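Local coordinates for serine hydrolase CCSP0084 (Cycloclasticus sp. P1, PDB 4I3F), which probably hydrolyses esters and the carbon-carbon bond of meta-cleavage products from aromatic degradation, as a serine hydrolase of the alpha/beta hydrolase fold, at residues D101-V104 with Q105-I108; T131-L134 with L135-P139. All blocks are in the same frame, centred on the assembly; numbering follows the deposited sequence.

Interaction 1: D101-V104 with Q105-I108; sequences DIWV and QQQI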
loop_
_atom_site.group_PDB
_atom_site.type_symbol
_atom_site.label_atom_id
_atom_site.label_comp_id
_atom_site.label_asym_id
_atom_site.label_seq_id
_atom_site.Cartn_x
_atom_site.Cartn_y
_atom_site.Cartn_z
ATOM N N ASP A 101 -6.580 -5.251 -11.881
ATOM C CA ASP A 101 -6.315 -4.836 -13.260
ATOM C C ASP A 101 -6.286 -3.311 -13.373
ATOM O O ASP A 101 -5.374 -2.735 -13.973
ATOM C CB ASP A 101 -7.366 -5.418 -14.211
ATOM C CG ASP A 101 -7.237 -6.927 -14.390
ATOM O OD1 ASP A 101 -6.155 -7.481 -14.098
ATOM O OD2 ASP A 101 -8.224 -7.552 -14.837
ATOM N N ILE A 102 -7.283 -2.666 -12.773
ATOM C CA ILE A 102 -7.359 -1.204 -12.719
ATOM C C ILE A 102 -6.176 -0.569 -11.971
ATOM O O ILE A 102 -5.616 0.438 -12.427
ATOM C CB ILE A 102 -8.693 -0.747 -12.071
ATOM C CG1 ILE A 102 -9.843 -0.874 -13.063
ATOM C CG2 ILE A 102 -8.586 0.685 -11.565
ATOM C CD1 ILE A 102 -11.232 -0.750 -12.436
ATOM N N TRP A 103 -5.814 -1.140 -10.826
ATOM C CA TRP A 103 -4.727 -0.598 -9.999
ATOM C C TRP A 103 -3.375 -0.683 -10.709
ATOM O O TRP A 103 -2.567 0.255 -10.641
ATOM C CB TRP A 103 -4.690 -1.309 -8.646
ATOM C CG TRP A 103 -5.900 -0.999 -7.788
ATOM C CD1 TRP A 103 -6.622 0.160 -7.787
ATOM C CD2 TRP A 103 -6.532 -1.868 -6.831
ATOM N NE1 TRP A 103 -7.648 0.077 -6.873
ATOM C CE2 TRP A 103 -7.621 -1.158 -6.279
ATOM C CE3 TRP A 103 -6.283 -3.174 -6.387
ATOM C CZ2 TRP A 103 -8.459 -1.710 -5.302
ATOM C CZ3 TRP A 103 -7.117 -3.721 -5.420
ATOM C CH2 TRP A 103 -8.195 -2.995 -4.894
ATOM N N VAL A 104 -3.134 -1.799 -11.396
ATOM C CA VAL A 104 -1.913 -1.966 -12.180
ATOM C C VAL A 104 -1.871 -0.932 -13.308
ATOM O O VAL A 104 -0.895 -0.188 -13.430
ATOM C CB VAL A 104 -1.773 -3.416 -12.716
ATOM C CG1 VAL A 104 -0.646 -3.527 -13.749
ATOM C CG2 VAL A 104 -1.525 -4.383 -11.550
ATOM N N GLN A 105 -2.928 -0.854 -14.116
ATOM C CA GLN A 105 -2.922 0.078 -15.243
ATOM C C GLN A 105 -2.836 1.533 -14.775
ATOM O O GLN A 105 -2.214 2.373 -15.434
ATOM C CB GLN A 105 -4.133 -0.131 -16.170
ATOM C CG GLN A 105 -4.019 0.617 -17.493
ATOM C CD GLN A 105 -2.813 0.171 -18.312
ATOM O OE1 GLN A 105 -2.602 -1.023 -18.517
ATOM N NE2 GLN A 105 -2.027 1.131 -18.792
ATOM N N GLN A 106 -3.446 1.835 -13.635
ATOM C CA GLN A 106 -3.363 3.185 -13.080
ATOM C C GLN A 106 -1.911 3.628 -12.875
ATOM O O GLN A 106 -1.544 4.763 -13.202
ATOM C CB GLN A 106 -4.121 3.278 -11.751
ATOM C CG GLN A 106 -3.998 4.666 -11.091
ATOM C CD GLN A 106 -4.555 4.709 -9.684
ATOM O OE1 GLN A 106 -4.690 3.677 -9.024
ATOM N NE2 GLN A 106 -4.874 5.910 -9.209
ATOM N N GLN A 107 -1.075 2.742 -12.344
ATOM C CA GLN A 107 0.299 3.138 -12.055
ATOM C C GLN A 107 1.116 3.289 -13.324
ATOM O O GLN A 107 1.979 4.167 -13.408
ATOM C CB GLN A 107 0.970 2.149 -11.087
ATOM C CG GLN A 107 0.218 1.953 -9.770
ATOM C CD GLN A 107 -0.318 3.253 -9.196
ATOM O OE1 GLN A 107 0.379 4.258 -9.153
ATOM N NE2 GLN A 107 -1.566 3.237 -8.762
ATOM N N ILE A 108 0.851 2.439 -14.314
ATOM C CA ILE A 108 1.502 2.572 -15.613
ATOM C C ILE A 108 1.077 3.883 -16.283
ATOM O O ILE A 108 1.921 4.619 -16.811
ATOM C CB ILE A 108 1.180 1.386 -16.536
ATOM C CG1 ILE A 108 1.684 0.084 -15.911
ATOM C CG2 ILE A 108 1.801 1.591 -17.915
ATOM C CD1 ILE A 108 3.175 0.086 -15.648
#
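Trp103 and Gln106 meet one helical turn apart, the indole CD1 of Trp103 lying 4.2 Å from the amide OE1 of Gln106. Ring and amide planes are turned 32° against each other, neither stacked nor perpendicular. The approach is loose, and both polar ends turn to Ala82: Trp103 NE1 donates to the carbonyl of Ala82, while Gln106 OE1 accepts from its amide N. The Gln106 side chain reaches there fully stretched, CG anti to the backbone N (chi1 177°) and the chain straight beyond it. Its NE2 adds bonds to Thr34 OG1 and Asp80 O, so this buried amide is gripped at both ends. On the outer side, Gln105 bends toward the following turn, where its NE2 bonds to Asp109.

Main-chain i to i+4 bonds run through both turns. Gln105 N reaches Asp101 O at 3.1 Å, and Gln106 N reaches Ile102 O at 2.8 Å. The next step is slacker: Gln107 N makes only weak bonds, to Trp103 O at 3.4 Å and, from i to i+3, to Val104 O. Ile108 N then bonds to Val104 O, long at 3.3 Å but straight. This is the interior of helix 96-113, one of the helices flanking the central sheet of an alpha/beta hydrolase.

Side-chain carbons also press on carbonyl oxygens of the preceding turn. In Gln107, chi1 (-56°) sets CG beside the backbone N, 3.4 Å from Trp103 O, and the bend at chi2 brings NE2 to 3.7 Å from that oxygen; this buried NE2 has no hydrogen-bonding partner, and the side chain rests against Leu48 and Leu50 of strand 46-50. Ile108 CG1 lies 3.6 Å from Val104 O.

Interaction 2: T131-L134 with L135-P139; sequences TLHL and LNRHP. With NA (sodium ion), chain D.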
loop_
_atom_site.group_PDB
_atom_site.type_symbol
_atom_site.label_atom_id
_atom_site.label_comp_id
_atom_site.label_asym_id
_atom_site.label_seq_id
_atom_site.Cartn_x
_atom_site.Cartn_y
_atom_site.Cartn_z
ATOM N N THR A 131 1.967 -3.820 -6.260
ATOM C CA THR A 131 3.388 -3.793 -6.611
ATOM C C THR A 131 3.825 -5.119 -7.213
ATOM O O THR A 131 4.499 -5.145 -8.243
ATOM C CB THR A 131 4.276 -3.465 -5.393
ATOM O OG1 THR A 131 3.966 -2.145 -4.920
ATOM C CG2 THR A 131 5.746 -3.533 -5.767
ATOM N N LEU A 132 3.457 -6.227 -6.569
ATOM C CA LEU A 132 3.840 -7.542 -7.081
ATOM C C LEU A 132 3.296 -7.784 -8.487
ATOM O O LEU A 132 4.006 -8.304 -9.354
ATOM C CB LEU A 132 3.376 -8.642 -6.128
ATOM C CG LEU A 132 4.239 -8.768 -4.865
ATOM C CD1 LEU A 132 3.577 -9.728 -3.890
ATOM C CD2 LEU A 132 5.614 -9.292 -5.227
ATOM N N HIS A 133 2.037 -7.422 -8.712
ATOM C CA HIS A 133 1.464 -7.563 -10.047
ATOM C C HIS A 133 2.093 -6.618 -11.064
ATOM O O HIS A 133 2.223 -6.978 -12.229
ATOM C CB HIS A 133 -0.057 -7.425 -9.993
ATOM C CG HIS A 133 -0.723 -8.586 -9.335
ATOM N ND1 HIS A 133 -1.263 -9.634 -10.047
ATOM C CD2 HIS A 133 -0.878 -8.901 -8.025
ATOM C CE1 HIS A 133 -1.754 -10.527 -9.206
ATOM N NE2 HIS A 133 -1.533 -10.107 -7.974
ATOM N N LEU A 134 2.518 -5.435 -10.621
ATOM C CA LEU A 134 3.232 -4.517 -11.506
ATOM C C LEU A 134 4.577 -5.097 -11.942
ATOM O O LEU A 134 4.944 -5.005 -13.114
ATOM C CB LEU A 134 3.434 -3.158 -10.833
ATOM C CG LEU A 134 2.256 -2.186 -10.966
ATOM C CD1 LEU A 134 2.373 -1.069 -9.919
ATOM C CD2 LEU A 134 2.204 -1.601 -12.370
ATOM N N LEU A 135 5.313 -5.698 -11.008
ATOM C CA LEU A 135 6.607 -6.290 -11.343
ATOM C C LEU A 135 6.431 -7.478 -12.281
ATOM O O LEU A 135 7.277 -7.735 -13.142
ATOM C CB LEU A 135 7.345 -6.745 -10.074
ATOM C CG LEU A 135 7.589 -5.672 -9.014
ATOM C CD1 LEU A 135 8.276 -6.275 -7.802
ATOM C CD2 LEU A 135 8.420 -4.538 -9.574
ATOM N N ASN A 136 5.327 -8.199 -12.122
ATOM C CA ASN A 136 5.050 -9.354 -12.961
ATOM C C ASN A 136 4.649 -8.939 -14.364
ATOM O O ASN A 136 5.107 -9.526 -15.349
ATOM C CB ASN A 136 3.924 -10.189 -12.345
ATOM C CG ASN A 136 3.618 -11.443 -13.150
ATOM O OD1 ASN A 136 4.520 -12.209 -13.520
ATOM N ND2 ASN A 136 2.339 -11.650 -13.446
ATOM N N ARG A 137 3.790 -7.927 -14.452
ATOM C CA ARG A 137 3.184 -7.556 -15.737
ATOM C C ARG A 137 4.006 -6.546 -16.528
ATOM O O ARG A 137 4.013 -6.583 -17.761
ATOM C CB ARG A 137 1.767 -7.010 -15.520
ATOM C CG ARG A 137 0.771 -8.060 -15.041
ATOM C CD ARG A 137 -0.606 -7.471 -14.803
ATOM N NE ARG A 137 -1.374 -8.276 -13.856
ATOM C CZ ARG A 137 -2.656 -8.079 -13.577
ATOM N NH1 ARG A 137 -3.328 -7.107 -14.182
ATOM N NH2 ARG A 137 -3.267 -8.861 -12.697
ATOM N N HIS A 138 4.698 -5.658 -15.815
ATOM C CA HIS A 138 5.460 -4.579 -16.443
ATOM C C HIS A 138 6.843 -4.445 -15.818
ATOM O O HIS A 138 7.194 -3.369 -15.318
ATOM C CB HIS A 138 4.706 -3.265 -16.254
ATOM C CG HIS A 138 3.313 -3.284 -16.810
ATOM N ND1 HIS A 138 3.044 -3.098 -18.148
ATOM C CD2 HIS A 138 2.115 -3.467 -16.207
ATOM C CE1 HIS A 138 1.739 -3.167 -18.347
ATOM N NE2 HIS A 138 1.152 -3.390 -17.185
ATOM N N PRO A 139 7.645 -5.526 -15.855
ATOM C CA PRO A 139 8.903 -5.530 -15.100
ATOM C C PRO A 139 9.883 -4.436 -15.533
ATOM O O PRO A 139 10.669 -3.972 -14.702
ATOM C CB PRO A 139 9.489 -6.917 -15.406
ATOM C CG PRO A 139 8.843 -7.341 -16.689
ATOM C CD PRO A 139 7.457 -6.771 -16.622
HETATM NA NA NA D . 4.784 -3.085 -19.992
HETATM O O HOH W 1 -0.269 -10.492 -12.533
HETATM O O HOH W 2 3.386 -3.030 -22.353
HETATM O O HOH W 3 4.899 -0.247 -19.762
#
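Leu135 CG sits 3.2 Å from Thr131 O, the carbonyl that also accepts the Leu135 backbone N, and this is the tightly packed side of the turn. Here Leu135 CD1 meets Thr131 CG2 at 4.2 Å, and Leu134 and Leu135 both lean on Phe142 of strand 142-148. Helix 126-137 belongs to a beta-alpha-beta unit between strands 119-124 and 142-148; Thr131 OG1 bonds to Gly127 O, in the probable nucleophile elbow at the helix start.

The Asn136 and Arg137 side is partly exposed, and its side chains meet through water 1. Arg137, its CG beside the backbone N (chi1 -68°) and its chain extended, runs alongside His133, yet NH2 stays 3.4 Å from His133 ND1. The water lies 2.8 Å from His133 ND1 and accepts from Asn136 ND2 and, in the guanidinium plane, from Arg137 NE; His133 NE2 bonds to Phe229 O. An alanine at Arg137 would probably leave Asp101 without its charged mate and the water less firmly held. Where the helix ends, His138 N bonds to Leu134 O, and His138 ND1 binds the sodium ion at 2.5 Å in the ring plane, with Glu140 and two waters as further ligands.

How the interactions relate
Interaction 1, on helix 96-113, precedes interaction 2, on helix 126-137, along the chain, with strand 119-124 between the two helices. Their centres are about 10 Å apart, and the helices touch directly. Asp101 OD1 and Arg137 NH1 form a salt bridge of 2.9 Å at one side of the interface. Further along, Val104 O packs on Leu134 CD2 at 3.6 Å, and Ile108 CD1 lies 3.6 Å from His138 CG, so the first helix backs the ring that binds sodium. The helices thus meet through side chains and, at Val104, a backbone carbonyl, an example of how neighbouring helices lock together against the sheet of an alpha/beta hydrolase.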